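Local structure of protease Do-like 8, chloroplastic (Arabidopsis thaliana, 4IC6) at residues S68-D73 / G205-D210; Q155-G160 / H167-G172. The protein probably cleaves proteins in the chloroplast as a serine protease of the HtrA (Deg) family, with a trypsin-like protease domain and a PDZ domain. The protein carries 1 engineered substitution. One frame throughout, in Å; residues are numbered along the deposited sequence.

Interaction 1: residues S68-D73 / G205-D210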
ATOM      1  N   SER A  68       2.308 -19.742 -20.956  1.00 33.67           N
ATOM      2  CA  SER A  68       1.798 -20.690 -21.924  1.00 32.83           C
ATOM      3  C   SER A  68       2.098 -20.253 -23.356  1.00 37.10           C
ATOM      4  O   SER A  68       2.577 -19.144 -23.607  1.00 37.36           O
ATOM      5  CB  SER A  68       0.287 -20.856 -21.748  1.00 30.21           C
ATOM      6  OG  SER A  68      -0.052 -21.097 -20.387  1.00 30.99           O
ATOM      7  N   GLY A  69       1.802 -21.144 -24.293  1.00 36.73           N
ATOM      8  CA  GLY A  69       1.932 -20.849 -25.704  1.00 36.80           C
ATOM      9  C   GLY A  69       0.992 -21.749 -26.470  1.00 34.91           C
ATOM     10  O   GLY A  69       0.264 -22.553 -25.891  1.00 35.23           O
ATOM     11  N   VAL A  70       1.029 -21.637 -27.788  1.00 31.23           N
ATOM     12  CA  VAL A  70       0.097 -22.364 -28.620  1.00 30.57           C
ATOM     13  C   VAL A  70       0.870 -23.025 -29.780  1.00 36.25           C
ATOM     14  O   VAL A  70       1.700 -22.381 -30.408  1.00 38.71           O
ATOM     15  CB  VAL A  70      -0.957 -21.377 -29.147  1.00 39.34           C
ATOM     16  CG1 VAL A  70      -1.473 -21.808 -30.493  1.00 48.58           C
ATOM     17  CG2 VAL A  70      -2.089 -21.225 -28.133  1.00 37.04           C
ATOM     18  N   VAL A  71       0.620 -24.309 -30.031  1.00 35.39           N
ATOM     19  CA  VAL A  71       1.199 -24.979 -31.201  1.00 35.06           C
ATOM     20  C   VAL A  71       0.596 -24.383 -32.473  1.00 39.68           C
ATOM     21  O   VAL A  71      -0.607 -24.537 -32.739  1.00 43.35           O
ATOM     22  CB  VAL A  71       0.923 -26.469 -31.183  1.00 42.85           C
ATOM     23  CG1 VAL A  71       1.502 -27.124 -32.458  1.00 45.14           C
ATOM     24  CG2 VAL A  71       1.522 -27.116 -29.922  1.00 41.63           C
ATOM     25  N   TRP A  72       1.420 -23.679 -33.240  1.00 38.18           N
ATOM     26  CA  TRP A  72       0.942 -22.940 -34.411  1.00 38.80           C
ATOM     27  C   TRP A  72       0.769 -23.850 -35.629  1.00 43.05           C
ATOM     28  O   TRP A  72      -0.201 -23.727 -36.374  1.00 41.13           O
ATOM     29  CB  TRP A  72       1.902 -21.799 -34.747  1.00 40.35           C
ATOM     30  CG  TRP A  72       1.417 -20.879 -35.829  1.00 42.57           C
ATOM     31  CD1 TRP A  72       1.969 -20.697 -37.068  1.00 45.14           C
ATOM     32  CD2 TRP A  72       0.275 -20.019 -35.770  1.00 43.09           C
ATOM     33  NE1 TRP A  72       1.243 -19.765 -37.777  1.00 46.01           N
ATOM     34  CE2 TRP A  72       0.196 -19.338 -37.003  1.00 45.41           C
ATOM     35  CE3 TRP A  72      -0.695 -19.763 -34.794  1.00 39.78           C
ATOM     36  CZ2 TRP A  72      -0.817 -18.410 -37.284  1.00 43.87           C
ATOM     37  CZ3 TRP A  72      -1.691 -18.839 -35.072  1.00 41.41           C
ATOM     38  CH2 TRP A  72      -1.743 -18.175 -36.305  1.00 42.00           C
ATOM     39  N   ASP A  73       1.717 -24.760 -35.835  1.00 48.27           N
ATOM     40  CA  ASP A  73       1.604 -25.691 -36.951  1.00 50.89           C
ATOM     41  C   ASP A  73       2.365 -26.989 -36.734  1.00 51.23           C
ATOM     42  O   ASP A  73       3.013 -27.186 -35.703  1.00 50.08           O
ATOM     43  CB  ASP A  73       2.020 -25.023 -38.267  1.00 53.62           C
ATOM     44  CG  ASP A  73       3.482 -24.617 -38.288  1.00 59.20           C
ATOM     45  OD1 ASP A  73       4.305 -25.258 -37.596  1.00 57.97           O
ATOM     46  OD2 ASP A  73       3.806 -23.647 -39.008  1.00 64.28           O
ATOM     47  N   GLY A 205      -0.218 -15.952 -22.456  1.00 32.24           N
ATOM     48  CA  GLY A 205       0.429 -16.590 -23.602  1.00 31.43           C
ATOM     49  C   GLY A 205      -0.384 -17.720 -24.223  1.00 33.02           C
ATOM     50  O   GLY A 205      -0.081 -18.192 -25.337  1.00 33.87           O
ATOM     51  N   GLY A 206      -1.397 -18.180 -23.488  1.00 30.40           N
ATOM     52  CA  GLY A 206      -2.271 -19.245 -23.936  1.00 28.21           C
ATOM     53  C   GLY A 206      -3.393 -18.716 -24.815  1.00 32.08           C
ATOM     54  O   GLY A 206      -3.511 -17.507 -25.032  1.00 33.50           O
ATOM     55  N   PRO A 207      -4.213 -19.624 -25.352  1.00 30.92           N
ATOM     56  CA  PRO A 207      -5.243 -19.227 -26.307  1.00 34.25           C
ATOM     57  C   PRO A 207      -6.508 -18.796 -25.607  1.00 29.50           C
ATOM     58  O   PRO A 207      -6.869 -19.377 -24.573  1.00 29.39           O
ATOM     59  CB  PRO A 207      -5.530 -20.533 -27.049  1.00 35.29           C
ATOM     60  CG  PRO A 207      -5.362 -21.587 -25.970  1.00 32.41           C
ATOM     61  CD  PRO A 207      -4.213 -21.082 -25.107  1.00 31.80           C
ATOM     62  N   LEU A 208      -7.171 -17.809 -26.193  1.00 26.62           N
ATOM     63  CA  LEU A 208      -8.567 -17.540 -25.919  1.00 28.68           C
ATOM     64  C   LEU A 208      -9.373 -18.215 -27.018  1.00 29.47           C
ATOM     65  O   LEU A 208      -9.161 -17.930 -28.195  1.00 31.96           O
ATOM     66  CB  LEU A 208      -8.824 -16.035 -25.943  1.00 29.10           C
ATOM     67  CG  LEU A 208     -10.233 -15.627 -25.514  1.00 29.46           C
ATOM     68  CD1 LEU A 208     -10.400 -15.976 -24.026  1.00 26.35           C
ATOM     69  CD2 LEU A 208     -10.465 -14.136 -25.747  1.00 29.77           C
ATOM     70  N   LEU A 209     -10.303 -19.101 -26.651  1.00 28.43           N
ATOM     71  CA  LEU A 209     -11.083 -19.818 -27.660  1.00 28.62           C
ATOM     72  C   LEU A 209     -12.553 -19.374 -27.690  1.00 31.42           C
ATOM     73  O   LEU A 209     -13.105 -18.956 -26.662  1.00 29.51           O
ATOM     74  CB  LEU A 209     -11.011 -21.332 -27.429  1.00 28.68           C
ATOM     75  CG  LEU A 209      -9.626 -21.975 -27.362  1.00 32.40           C
ATOM     76  CD1 LEU A 209      -9.808 -23.463 -27.109  1.00 33.06           C
ATOM     77  CD2 LEU A 209      -8.845 -21.739 -28.671  1.00 29.01           C
ATOM     78  N   ASP A 210     -13.181 -19.457 -28.862  1.00 29.46           N
ATOM     79  CA  ASP A 210     -14.637 -19.273 -28.926  1.00 29.41           C
ATOM     80  C   ASP A 210     -15.367 -20.585 -28.596  1.00 33.43           C
ATOM     81  O   ASP A 210     -14.729 -21.607 -28.270  1.00 32.95           O
ATOM     82  CB  ASP A 210     -15.103 -18.650 -30.272  1.00 32.44           C
ATOM     83  CG  ASP A 210     -14.846 -19.553 -31.485  1.00 34.18           C
ATOM     84  OD1 ASP A 210     -14.609 -20.762 -31.317  1.00 35.90           O
ATOM     85  OD2 ASP A 210     -14.919 -19.045 -32.624  1.00 35.17           O
TER
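Residues 205-210 lead from the predicted nucleophile position back into the second of the two beta barrels of the trypsin-like fold, and on the way they lean against strand 67-71 of the first barrel. Gly-205 follows Ala-204, the engineered residue at the predicted charge-relay position, and takes a positive phi of 86° that suits a residue without CB. Gly-205 CA makes a CA-H...O contact with Ser-68 O (3.3 Å), a carbonyl that also accepts a hydrogen bond from Thr-80 OG1. Gly-205 O returns the contact, lying 3.4 Å from Gly-69 CA. No conventional hydrogen bond joins the two segments, so at this end close backbone contacts do the work. At Gly-206 the backbone N meets Ser-68 CB at 3.6 Å; the hydroxyl of that serine, anti to its own carbonyl carbon (chi1 -49°), bonds instead to Asn-161 N. Pro-207 supplies the apolar part: Val-70 crosses it obliquely and lays one methyl over a face of the pyrrolidine ring, while Ile-159 and Leu-215 of the second barrel also touch the proline. That methyl, Val-70 CG2, is equally near Pro-207 CB and CD, 3.7 Å from each.

Interaction 2: residues Q155-G160 / H167-G172; sequences QCLAIG and HTLTVG
An antiparallel beta hairpin opens the second barrel of the protease domain, its strands running at 161° and joined by six backbone hydrogen bonds. On one face lie Leu-157, Ile-159, Leu-169 and Val-171, and Leu-169 makes the closest apolar contacts: with CG anti to the backbone N (chi1 172°) the chain reaches back across the hairpin and sets Leu-169 CD1 3.6 Å from Leu-157 CB, while Ile-159 crosses obliquely, its CG1 4.1 Å from Leu-169 CD1. The His-167 ring turns an edge to Ile-159 CG2, and its NE2 bonds to Val-42 O. Helix 26-39 touches Leu-169 through Ile-31, and in the assembly Ser-175 OG of a second subunit bonds to Leu-169 O. The other face, with Cys-156, Ala-158 and two threonines, is more polar. Both hydroxyls stand between backbone N and carbonyl carbon, and each has a carbonyl partner beyond the hairpin. Thr-170 OG1 bonds to Ala-198 O and lies 3.4 Å from Ala-158 CB; Thr-168 OG1 bonds to Gly-202 O. A water spans the strands here, donating to Thr-168 OG1 (2.9 Å) and to Ala-158 O (2.8 Å), a carbonyl that also accepts Thr-170 N in its plane.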
ATOM      1  N   GLN A 155     -19.416 -16.619 -25.770  1.00 24.80           N
ATOM      2  CA  GLN A 155     -18.707 -17.391 -24.758  1.00 28.28           C
ATOM      3  C   GLN A 155     -17.250 -17.499 -25.188  1.00 31.04           C
ATOM      4  O   GLN A 155     -16.952 -17.667 -26.382  1.00 32.66           O
ATOM      5  CB  GLN A 155     -19.302 -18.803 -24.691  1.00 29.73           C
ATOM      6  CG  GLN A 155     -18.604 -19.747 -23.706  1.00 29.65           C
ATOM      7  CD  GLN A 155     -19.089 -21.180 -23.877  1.00 34.43           C
ATOM      8  OE1 GLN A 155     -18.984 -21.754 -24.959  1.00 34.47           O
ATOM      9  NE2 GLN A 155     -19.643 -21.754 -22.817  1.00 38.57           N
ATOM     10  N   CYS A 156     -16.335 -17.370 -24.239  1.00 27.76           N
ATOM     11  CA  CYS A 156     -14.919 -17.629 -24.530  1.00 29.59           C
ATOM     12  C   CYS A 156     -14.238 -18.432 -23.422  1.00 32.76           C
ATOM     13  O   CYS A 156     -14.624 -18.347 -22.249  1.00 31.49           O
ATOM     14  CB  CYS A 156     -14.155 -16.332 -24.806  1.00 29.45           C
ATOM     15  SG  CYS A 156     -14.311 -15.009 -23.591  1.00 34.79           S
ATOM     16  N   LEU A 157     -13.228 -19.215 -23.803  1.00 32.48           N
ATOM     17  CA  LEU A 157     -12.467 -19.998 -22.834  1.00 32.21           C
ATOM     18  C   LEU A 157     -10.994 -19.643 -22.927  1.00 29.63           C
ATOM     19  O   LEU A 157     -10.414 -19.638 -24.010  1.00 31.53           O
ATOM     20  CB  LEU A 157     -12.632 -21.516 -23.030  1.00 33.44           C
ATOM     21  CG  LEU A 157     -13.679 -22.203 -23.908  1.00 38.02           C
ATOM     22  CD1 LEU A 157     -13.552 -23.724 -23.716  1.00 38.23           C
ATOM     23  CD2 LEU A 157     -15.109 -21.752 -23.641  1.00 35.09           C
ATOM     24  N   ALA A 158     -10.394 -19.346 -21.784  1.00 27.51           N
ATOM     25  CA  ALA A 158      -8.977 -19.024 -21.725  1.00 23.90           C
ATOM     26  C   ALA A 158      -8.252 -20.227 -21.115  1.00 29.49           C
ATOM     27  O   ALA A 158      -8.545 -20.620 -19.975  1.00 31.92           O
ATOM     28  CB  ALA A 158      -8.765 -17.766 -20.870  1.00 25.56           C
ATOM     29  N   ILE A 159      -7.343 -20.826 -21.880  1.00 29.29           N
ATOM     30  CA  ILE A 159      -6.646 -22.035 -21.452  1.00 28.05           C
ATOM     31  C   ILE A 159      -5.177 -21.687 -21.208  1.00 30.55           C
ATOM     32  O   ILE A 159      -4.587 -20.894 -21.940  1.00 31.20           O
ATOM     33  CB  ILE A 159      -6.794 -23.172 -22.504  1.00 30.68           C
ATOM     34  CG1 ILE A 159      -8.277 -23.455 -22.764  1.00 32.89           C
ATOM     35  CG2 ILE A 159      -6.057 -24.437 -22.076  1.00 28.45           C
ATOM     36  CD1 ILE A 159      -8.559 -24.658 -23.649  1.00 37.15           C
ATOM     37  N   GLY A 160      -4.603 -22.263 -20.157  1.00 30.67           N
ATOM     38  CA  GLY A 160      -3.186 -22.116 -19.879  1.00 26.03           C
ATOM     39  C   GLY A 160      -2.514 -23.441 -19.575  1.00 31.00           C
ATOM     40  O   GLY A 160      -3.161 -24.430 -19.243  1.00 33.09           O
ATOM     41  N   HIS A 167      -3.188 -28.303 -16.951  1.00 37.19           N
ATOM     42  CA  HIS A 167      -3.764 -27.165 -17.661  1.00 36.15           C
ATOM     43  C   HIS A 167      -4.797 -26.441 -16.808  1.00 35.90           C
ATOM     44  O   HIS A 167      -5.353 -27.018 -15.865  1.00 35.55           O
ATOM     45  CB  HIS A 167      -4.381 -27.604 -18.996  1.00 36.38           C
ATOM     46  CG  HIS A 167      -3.369 -27.924 -20.051  1.00 41.63           C
ATOM     47  ND1 HIS A 167      -2.595 -29.068 -20.022  1.00 44.57           N
ATOM     48  CD2 HIS A 167      -2.992 -27.241 -21.156  1.00 38.20           C
ATOM     49  CE1 HIS A 167      -1.791 -29.078 -21.069  1.00 43.37           C
ATOM     50  NE2 HIS A 167      -2.011 -27.982 -21.774  1.00 41.15           N
ATOM     51  N   THR A 168      -5.057 -25.184 -17.156  1.00 33.00           N
ATOM     52  CA  THR A 168      -6.005 -24.346 -16.423  1.00 31.46           C
ATOM     53  C   THR A 168      -7.082 -23.864 -17.355  1.00 29.44           C
ATOM     54  O   THR A 168      -6.863 -23.776 -18.554  1.00 28.24           O
ATOM     55  CB  THR A 168      -5.323 -23.087 -15.852  1.00 29.76           C
ATOM     56  OG1 THR A 168      -4.812 -22.294 -16.932  1.00 31.04           O
ATOM     57  CG2 THR A 168      -4.157 -23.467 -14.953  1.00 34.52           C
ATOM     58  N   LEU A 169      -8.234 -23.498 -16.807  1.00 27.21           N
ATOM     59  CA  LEU A 169      -9.290 -22.940 -17.646  1.00 29.24           C
ATOM     60  C   LEU A 169      -9.980 -21.825 -16.901  1.00 30.98           C
ATOM     61  O   LEU A 169     -10.212 -21.935 -15.698  1.00 31.11           O
ATOM     62  CB  LEU A 169     -10.330 -24.011 -17.942  1.00 30.23           C
ATOM     63  CG  LEU A 169     -11.608 -23.553 -18.649  1.00 30.58           C
ATOM     64  CD1 LEU A 169     -11.256 -23.083 -20.043  1.00 30.73           C
ATOM     65  CD2 LEU A 169     -12.595 -24.701 -18.711  1.00 26.95           C
ATOM     66  N   THR A 170     -10.316 -20.762 -17.620  1.00 31.04           N
ATOM     67  CA  THR A 170     -11.283 -19.792 -17.125  1.00 32.18           C
ATOM     68  C   THR A 170     -12.297 -19.537 -18.224  1.00 30.73           C
ATOM     69  O   THR A 170     -12.011 -19.758 -19.398  1.00 27.59           O
ATOM     70  CB  THR A 170     -10.623 -18.467 -16.646  1.00 28.31           C
ATOM     71  OG1 THR A 170     -10.031 -17.780 -17.759  1.00 25.88           O
ATOM     72  CG2 THR A 170      -9.558 -18.749 -15.591  1.00 27.18           C
ATOM     73  N   VAL A 171     -13.487 -19.085 -17.854  1.00 27.77           N
ATOM     74  CA  VAL A 171     -14.552 -18.953 -18.831  1.00 26.64           C
ATOM     75  C   VAL A 171     -15.350 -17.698 -18.543  1.00 27.67           C
ATOM     76  O   VAL A 171     -15.706 -17.437 -17.400  1.00 29.99           O
ATOM     77  CB  VAL A 171     -15.522 -20.159 -18.764  1.00 30.97           C
ATOM     78  CG1 VAL A 171     -16.748 -19.928 -19.640  1.00 32.90           C
ATOM     79  CG2 VAL A 171     -14.818 -21.460 -19.173  1.00 29.99           C
ATOM     80  N   GLY A 172     -15.619 -16.922 -19.584  1.00 27.22           N
ATOM     81  CA  GLY A 172     -16.529 -15.801 -19.481  1.00 24.49           C
ATOM     82  C   GLY A 172     -17.072 -15.457 -20.850  1.00 23.97           C
ATOM     83  O   GLY A 172     -17.252 -16.330 -21.710  1.00 27.87           O
TER
HETATM   84  O   HOH W   1      -6.964 -20.577 -17.699  1.00 31.36           O

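Strands 207-210 and 155-160 are antiparallel neighbours in the second barrel, so interaction 1 and interaction 2, with centres 11 Å apart, share one sheet. Two probable backbone hydrogen bonds join them, Leu-209 N to Leu-157 O (2.7 Å) and Ile-159 N to Pro-207 O (3.1 Å). Interaction 1 links the two barrels, whereas interaction 2 belongs to the second alone; they also meet where Ser-68 OG lies 3.3 Å from Gly-160 CA. Both approach the predicted charge relay: from the side chain of Ala-204, the engineered residue at the predicted nucleophile position, Gly-205 and Gly-160 lie about 5 and 8 Å away, and the side chain of Asp-126 is about 8 Å from Gly-205.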